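Side-chain contacts in cadherin-5 (Gallus gallus, PDB 3PPE), which mediates calcium-dependent, mainly homophilic adhesion between endothelial cells, the first two extracellular cadherin domains being present here: residues L61-E64 with K65-Y69; G187-G190 with E191-A195; Y144-I147 with K148-Y152. All blocks are in the same frame, centred on the assembly; numbering follows the deposited sequence.

Interaction 1. Residues L61-E64 with K65-Y69. With CA (calcium ion), chain C; CA (calcium ion), chain E.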
loop_
_atom_site.group_PDB
_atom_site.type_symbol
_atom_site.label_atom_id
_atom_site.label_comp_id
_atom_site.label_asym_id
_atom_site.label_seq_id
_atom_site.Cartn_x
_atom_site.Cartn_y
_atom_site.Cartn_z
ATOM N N LEU A 61 -10.700 -9.345 -1.680
ATOM C CA LEU A 61 -10.168 -10.171 -2.740
ATOM C C LEU A 61 -9.699 -11.572 -2.242
ATOM O O LEU A 61 -9.193 -11.717 -1.140
ATOM C CB LEU A 61 -8.988 -9.435 -3.402
ATOM C CG LEU A 61 -9.296 -8.035 -3.963
ATOM C CD1 LEU A 61 -7.999 -7.313 -4.336
ATOM C CD2 LEU A 61 -10.283 -8.138 -5.140
ATOM N N ASP A 62 -9.844 -12.572 -3.088
ATOM C CA ASP A 62 -9.374 -13.903 -2.765
ATOM C C ASP A 62 -8.389 -14.281 -3.833
ATOM O O ASP A 62 -8.785 -14.508 -4.963
ATOM C CB ASP A 62 -10.568 -14.858 -2.783
ATOM C CG ASP A 62 -10.191 -16.298 -2.440
ATOM O OD1 ASP A 62 -9.019 -16.596 -2.096
ATOM O OD2 ASP A 62 -11.102 -17.126 -2.517
ATOM N N ARG A 63 -7.103 -14.337 -3.494
ATOM C CA ARG A 63 -6.075 -14.762 -4.467
ATOM C C ARG A 63 -6.369 -16.148 -5.076
ATOM O O ARG A 63 -6.037 -16.417 -6.237
ATOM C CB ARG A 63 -4.674 -14.741 -3.828
ATOM C CG ARG A 63 -3.525 -14.813 -4.820
ATOM C CD ARG A 63 -2.304 -15.468 -4.152
ATOM N NE ARG A 63 -2.588 -16.890 -3.837
ATOM C CZ ARG A 63 -2.457 -17.881 -4.725
ATOM N NH1 ARG A 63 -2.056 -17.618 -5.947
ATOM N NH2 ARG A 63 -2.782 -19.127 -4.409
ATOM N N GLU A 64 -7.018 -17.008 -4.314
ATOM C CA GLU A 64 -7.318 -18.354 -4.809
ATOM C C GLU A 64 -8.448 -18.383 -5.851
ATOM O O GLU A 64 -8.614 -19.372 -6.554
ATOM C CB GLU A 64 -7.620 -19.315 -3.648
ATOM C CG GLU A 64 -6.363 -19.786 -2.904
ATOM C CD GLU A 64 -5.715 -18.739 -2.034
ATOM O OE1 GLU A 64 -6.389 -18.122 -1.165
ATOM O OE2 GLU A 64 -4.490 -18.532 -2.181
ATOM N N LYS A 65 -9.200 -17.284 -5.958
ATOM C CA LYS A 65 -10.184 -17.095 -7.038
ATOM C C LYS A 65 -9.527 -16.430 -8.255
ATOM O O LYS A 65 -9.653 -16.906 -9.389
ATOM C CB LYS A 65 -11.228 -16.126 -6.524
ATOM C CG LYS A 65 -12.657 -16.565 -6.631
ATOM C CD LYS A 65 -12.979 -17.577 -5.515
ATOM C CE LYS A 65 -14.447 -17.471 -5.087
ATOM N NZ LYS A 65 -15.013 -18.829 -4.818
ATOM N N LYS A 66 -8.832 -15.301 -8.021
ATOM C CA LYS A 66 -8.101 -14.613 -9.104
ATOM C C LYS A 66 -6.862 -13.975 -8.533
ATOM O O LYS A 66 -6.944 -13.253 -7.553
ATOM C CB LYS A 66 -8.983 -13.553 -9.761
ATOM C CG LYS A 66 -8.330 -12.935 -11.014
ATOM C CD LYS A 66 -9.390 -12.358 -11.928
ATOM C CE LYS A 66 -8.747 -11.494 -13.008
ATOM N NZ LYS A 66 -7.920 -12.276 -13.977
ATOM N N ALA A 67 -5.707 -14.253 -9.106
ATOM C CA ALA A 67 -4.456 -13.900 -8.426
ATOM C C ALA A 67 -3.853 -12.581 -8.913
ATOM O O ALA A 67 -2.935 -12.019 -8.283
ATOM C CB ALA A 67 -3.463 -15.031 -8.570
ATOM N N GLU A 68 -4.333 -12.097 -10.052
ATOM C CA GLU A 68 -3.849 -10.819 -10.596
ATOM C C GLU A 68 -4.821 -10.286 -11.658
ATOM O O GLU A 68 -5.660 -11.034 -12.155
ATOM C CB GLU A 68 -2.414 -10.934 -11.143
ATOM C CG GLU A 68 -2.316 -11.780 -12.374
ATOM C CD GLU A 68 -0.886 -11.897 -12.907
ATOM O OE1 GLU A 68 0.033 -12.226 -12.105
ATOM O OE2 GLU A 68 -0.690 -11.710 -14.129
ATOM N N TYR A 69 -4.711 -8.983 -11.944
ATOM C CA TYR A 69 -5.622 -8.249 -12.817
ATOM C C TYR A 69 -4.774 -7.361 -13.743
ATOM O O TYR A 69 -3.941 -6.614 -13.269
ATOM C CB TYR A 69 -6.572 -7.349 -12.014
ATOM C CG TYR A 69 -7.500 -8.082 -11.047
ATOM C CD1 TYR A 69 -7.060 -8.485 -9.772
ATOM C CD2 TYR A 69 -8.808 -8.373 -11.407
ATOM C CE1 TYR A 69 -7.938 -9.191 -8.878
ATOM C CE2 TYR A 69 -9.662 -9.039 -10.538
ATOM C CZ TYR A 69 -9.226 -9.444 -9.280
ATOM O OH TYR A 69 -10.103 -10.120 -8.429
HETATM CA CA CA C . -7.951 -16.796 -0.104
HETATM CA CA CA E . -4.025 -17.686 0.150
HETATM O O HOH W 1 -9.026 -18.955 0.389
#

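Interaction 2. Residues G187-G190 with E191-A195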
loop_
_atom_site.group_PDB
_atom_site.type_symbol
_atom_site.label_atom_id
_atom_site.label_comp_id
_atom_site.label_asym_id
_atom_site.label_seq_id
_atom_site.Cartn_x
_atom_site.Cartn_y
_atom_site.Cartn_z
ATOM N N GLY A 187 1.526 -24.294 9.912
ATOM C CA GLY A 187 0.822 -25.030 10.946
ATOM C C GLY A 187 -0.649 -25.215 10.627
ATOM O O GLY A 187 -1.408 -25.744 11.439
ATOM N N LEU A 188 -1.051 -24.777 9.439
ATOM C CA LEU A 188 -2.461 -24.751 9.069
ATOM C C LEU A 188 -2.987 -26.157 8.801
ATOM O O LEU A 188 -2.571 -26.814 7.847
ATOM C CB LEU A 188 -2.676 -23.867 7.839
ATOM C CG LEU A 188 -3.835 -22.873 7.915
ATOM C CD1 LEU A 188 -3.771 -22.065 9.201
ATOM C CD2 LEU A 188 -3.837 -21.956 6.701
ATOM N N THR A 189 -3.901 -26.613 9.651
ATOM C CA THR A 189 -4.728 -27.771 9.337
ATOM C C THR A 189 -6.109 -27.651 9.972
ATOM O O THR A 189 -6.489 -26.584 10.456
ATOM C CB THR A 189 -4.071 -29.081 9.808
ATOM O OG1 THR A 189 -4.840 -30.199 9.351
ATOM C CG2 THR A 189 -3.986 -29.117 11.326
ATOM N N GLY A 190 -6.856 -28.749 9.966
ATOM C CA GLY A 190 -7.030 -29.546 8.765
ATOM C C GLY A 190 -8.229 -30.447 8.984
ATOM O O GLY A 190 -8.222 -31.302 9.870
ATOM N N GLU A 191 -9.263 -30.255 8.172
ATOM C CA GLU A 191 -9.965 -31.370 7.546
ATOM C C GLU A 191 -10.694 -30.756 6.356
ATOM O O GLU A 191 -11.725 -30.102 6.518
ATOM C CB GLU A 191 -10.952 -32.131 8.434
ATOM C CG GLU A 191 -10.294 -32.967 9.519
ATOM C CD GLU A 191 -9.927 -32.148 10.742
ATOM O OE1 GLU A 191 -10.219 -30.935 10.756
ATOM O OE2 GLU A 191 -9.346 -32.720 11.689
ATOM N N SER A 192 -10.154 -30.970 5.162
ATOM C CA SER A 192 -10.039 -32.312 4.603
ATOM C C SER A 192 -8.623 -32.855 4.759
ATOM O O SER A 192 -8.117 -33.557 3.883
ATOM C CB SER A 192 -10.444 -32.314 3.127
ATOM O OG SER A 192 -11.801 -32.690 2.970
ATOM N N SER A 193 -7.988 -32.525 5.879
ATOM C CA SER A 193 -6.537 -32.619 5.993
ATOM C C SER A 193 -6.115 -33.961 6.583
ATOM O O SER A 193 -4.959 -34.149 6.958
ATOM C CB SER A 193 -5.992 -31.473 6.850
ATOM O OG SER A 193 -5.992 -30.253 6.129
ATOM N N THR A 194 -7.062 -34.891 6.661
ATOM C CA THR A 194 -6.750 -36.277 6.996
ATOM C C THR A 194 -7.210 -37.226 5.895
ATOM O O THR A 194 -8.087 -36.891 5.099
ATOM C CB THR A 194 -7.401 -36.696 8.328
ATOM O OG1 THR A 194 -8.827 -36.643 8.203
ATOM C CG2 THR A 194 -6.959 -35.770 9.451
ATOM N N ALA A 195 -6.612 -38.413 5.857
ATOM C CA ALA A 195 -7.092 -39.484 4.991
ATOM C C ALA A 195 -6.738 -40.853 5.563
ATOM O O ALA A 195 -6.017 -40.955 6.556
ATOM C CB ALA A 195 -6.523 -39.329 3.589
#

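Interaction 3. Residues Y144-I147 with K148-Y152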
loop_
_atom_site.group_PDB
_atom_site.type_symbol
_atom_site.label_atom_id
_atom_site.label_comp_id
_atom_site.label_asym_id
_atom_site.label_seq_id
_atom_site.Cartn_x
_atom_site.Cartn_y
_atom_site.Cartn_z
ATOM N N TYR A 144 3.602 -34.111 6.506
ATOM C CA TYR A 144 2.708 -35.241 6.729
ATOM C C TYR A 144 3.052 -35.927 8.055
ATOM O O TYR A 144 4.212 -36.001 8.413
ATOM C CB TYR A 144 2.897 -36.262 5.597
ATOM C CG TYR A 144 2.539 -35.766 4.208
ATOM C CD1 TYR A 144 3.487 -35.135 3.407
ATOM C CD2 TYR A 144 1.238 -35.897 3.720
ATOM C CE1 TYR A 144 3.162 -34.662 2.109
ATOM C CE2 TYR A 144 0.891 -35.424 2.393
ATOM C CZ TYR A 144 1.860 -34.840 1.618
ATOM O OH TYR A 144 1.553 -34.374 0.370
ATOM N N GLN A 145 2.033 -36.479 8.725
ATOM C CA GLN A 145 2.215 -37.214 9.948
ATOM C C GLN A 145 1.254 -38.417 9.894
ATOM O O GLN A 145 0.144 -38.313 9.368
ATOM C CB GLN A 145 1.895 -36.244 11.123
ATOM C CG GLN A 145 1.963 -36.807 12.534
ATOM C CD GLN A 145 1.532 -35.760 13.630
ATOM O OE1 GLN A 145 1.019 -34.646 13.321
ATOM N NE2 GLN A 145 1.709 -36.140 14.900
ATOM N N ILE A 146 1.687 -39.571 10.388
ATOM C CA ILE A 146 0.749 -40.668 10.635
ATOM C C ILE A 146 0.235 -40.513 12.068
ATOM O O ILE A 146 1.031 -40.408 13.010
ATOM C CB ILE A 146 1.379 -42.062 10.416
ATOM C CG1 ILE A 146 1.784 -42.221 8.933
ATOM C CG2 ILE A 146 0.373 -43.203 10.835
ATOM C CD1 ILE A 146 2.530 -43.512 8.690
ATOM N N ILE A 147 -1.087 -40.443 12.224
ATOM C CA ILE A 147 -1.661 -40.169 13.535
ATOM C C ILE A 147 -2.380 -41.416 14.091
ATOM O O ILE A 147 -2.823 -41.436 15.241
ATOM C CB ILE A 147 -2.620 -38.914 13.512
ATOM C CG1 ILE A 147 -3.799 -39.117 12.573
ATOM C CG2 ILE A 147 -1.862 -37.582 13.148
ATOM C CD1 ILE A 147 -4.783 -37.899 12.600
ATOM N N LYS A 148 -2.533 -42.446 13.259
ATOM C CA LYS A 148 -2.968 -43.755 13.736
ATOM C C LYS A 148 -2.205 -44.809 12.962
ATOM O O LYS A 148 -2.267 -44.805 11.738
ATOM C CB LYS A 148 -4.490 -43.938 13.564
ATOM C CG LYS A 148 -5.014 -45.359 13.924
ATOM C CD LYS A 148 -6.557 -45.469 13.783
ATOM C CE LYS A 148 -7.013 -46.139 12.447
ATOM N NZ LYS A 148 -7.078 -47.662 12.418
ATOM N N GLY A 149 -1.478 -45.693 13.660
ATOM C CA GLY A 149 -0.652 -46.724 12.966
ATOM C C GLY A 149 0.824 -46.403 12.783
ATOM O O GLY A 149 1.538 -47.065 12.022
ATOM N N ASN A 150 1.274 -45.373 13.489
ATOM C CA ASN A 150 2.643 -44.889 13.375
ATOM C C ASN A 150 3.692 -45.877 13.949
ATOM O O ASN A 150 4.880 -45.761 13.669
ATOM C CB ASN A 150 2.753 -43.474 13.992
ATOM C CG ASN A 150 1.938 -43.328 15.268
ATOM O OD1 ASN A 150 0.690 -43.210 15.240
ATOM N ND2 ASN A 150 2.631 -43.359 16.405
ATOM N N GLU A 151 3.246 -46.869 14.716
ATOM C CA GLU A 151 4.121 -47.964 15.200
ATOM C C GLU A 151 4.521 -48.948 14.094
ATOM O O GLU A 151 5.539 -49.669 14.218
ATOM C CB GLU A 151 3.401 -48.770 16.273
ATOM C CG GLU A 151 2.909 -47.947 17.443
ATOM C CD GLU A 151 1.513 -47.322 17.214
ATOM O OE1 GLU A 151 0.929 -47.424 16.097
ATOM O OE2 GLU A 151 1.005 -46.722 18.194
ATOM N N TYR A 152 3.711 -48.982 13.030
ATOM C CA TYR A 152 3.832 -49.945 11.940
ATOM C C TYR A 152 4.433 -49.347 10.670
ATOM O O TYR A 152 5.175 -50.048 9.956
ATOM C CB TYR A 152 2.463 -50.598 11.661
ATOM C CG TYR A 152 1.960 -51.298 12.900
ATOM C CD1 TYR A 152 0.959 -50.718 13.688
ATOM C CD2 TYR A 152 2.551 -52.490 13.341
ATOM C CE1 TYR A 152 0.534 -51.319 14.842
ATOM C CE2 TYR A 152 2.116 -53.106 14.492
ATOM C CZ TYR A 152 1.109 -52.508 15.233
ATOM O OH TYR A 152 0.673 -53.086 16.385
#

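Interaction 1. Residues L61-E64 with K65-Y69
Arg63 lays its aliphatic chain against Ala67, CG standing 3.8 Å from Ala67 CB, in the turn formed by the Leu-Asp-Arg-Glu motif of the first cadherin domain and the residues after it. An Asx turn shapes this motif: Asp62 OD1 accepts Glu64 N from above its carboxylate plane while also binding a calcium ion at 2.3 Å. The Asp62 carboxylate reaches the metal because CG lies anti to the backbone N (chi1 -179°). Acidic side chains suit a calcium site: Asp62 binds one ion, and Glu64 joins two. Glu64 OE1 bridges both, and OE2 binds, at 2.5 Å, the calcium ion that Asp62 does not bind; Glu11, Glu12, Asp96, Ile97, Asp99 and Asp132 help to complete the two sites. Arg63 bends at chi3, which turns its guanidinium back to Glu64, where NH2 meets the anti lone pair of OE2 at 2.9 Å, tilted 22° from the guanidinium plane. Asp96 is its stronger partner, so the arginine probably offsets part of the negative charge gathered round the metals. With an alanine here, Glu64 OE2 and Asp96 would probably lose their shared positive neighbour and Ala67 CB its aliphatic cover. On the side of the domain interior, Leu61 CD2 approaches the hydroxyl end of Tyr69 obliquely, and both side chains also pack on Val94. Lys66 CG lies over one face of the Tyr69 ring, toward its rim, while its NZ pairs with Glu40. The turn itself closes on Asp62 O, which takes Lys65 N from above the carbonyl plane at 3.0 Å and Lys66 N nearly along the C=O axis at 3.2 Å.

Interaction 2. Residues G187-G190 with E191-A195
The hydroxyl OG1 of Thr189 lies beside Ser193 but hydrogen-bonds to Ala182 O, on strand 175-184, which pairs with the strand that begins just after Ser193. Thr189 OG1 is 3.4 Å from Ser193 OG, but the angle is poor, and OG is in turn committed to Pro102 O. The two hydroxyls are therefore neighbours that serve different carbonyls. Thr189 OG1 is anti to its own backbone N (chi1 -174°), which swings the oxygen to the Ser193 side of the loop. Small hydroxyl side chains suit this place because each can reach a backbone carbonyl. The loop joins strands 175-184 and 194-202 of the second cadherin domain, and the hairpin is held by backbone bonds of Ser193 with Ala182 and of Ala195 with Val180.

At the far end of the loop Asp184, a calcium ligand, receives Leu188 N and, weakly, Gly187 N on OD2. Gly187 has a positive phi of 110°, where a β-carbon would press on the preceding carbonyl, so glycine suits the turn. Gly190 also lacks a side chain close to Thr189 and Ser193, but its approach to Ser193 is too short to be reliable. The modelled position of the Glu191 carboxylate against Gly190 O is likewise doubtful, the separations there being implausibly small, and no bond can be based on it.

What is sound is that each hydroxyl bonds to a separate backbone carbonyl outside the loop: Thr189 fastens it to strand 175-184 through Ala182 O, and Ser193 ties it through Pro102 O to the segment leading out of the interdomain linker.

Interaction 3. Residues Y144-I147 with K148-Y152
The amide of Asn150, in one of two deposited side-chain conformers, has OD1 3.7 Å from Ile147 C; with the second conformer present, that approach is doubtful. Farther along, the Tyr152 ring carries Glu151 CB 4.0 Å above one face, toward the rim, and also meets the ring of Tyr176 with the planes at about 40°. A classic β-bulge breaks the end of edge strand 142-148 of the second cadherin domain, Ile147 and Lys148 both facing Ile179. The methyl CG2 of Ile146 points into the bend and lies 3.2 Å from Lys148 O. It owes that position to chi1 -64°, which puts CG2 anti to the backbone N; the same side chain packs inward on Phe153, Val155 and Ile178, a place for a branched hydrophobe. The CB of Lys148 points away from residues 144-147, and its NZ bonds to Glu177 O. Gly149 has phi 97°, at which a β-carbon would crowd the preceding carbonyl, so glycine lets the chain double back. The following turn is closed by Tyr152 N to Gly149 O at 3.1 Å, and Ile146 CG2 stands 4.0 Å from Asn150 CB.

Overall arrangement
Interaction 1 belongs to the first cadherin domain and interactions 2 and 3 to the second. Interaction 1 is partly buried and dominated by charge: metal-bound carboxylates beside an arginine, with a leucine and a tyrosine reaching the interior. Interactions 2 and 3 are surface contacts on one sheet, their nearest atoms about 4 Å apart, yet they differ. Residues 187-195 use hydroxyls near the third calcium site, whereas residues 144-152, away from the annotated sites, pair one buried isoleucine with a glycine-based bend. The centres of interactions 1 and 2 are about 23 Å apart, interaction 1 forming part of the calcium-bound junction and interaction 2 lying close to its third site; interaction 3 lies farther out.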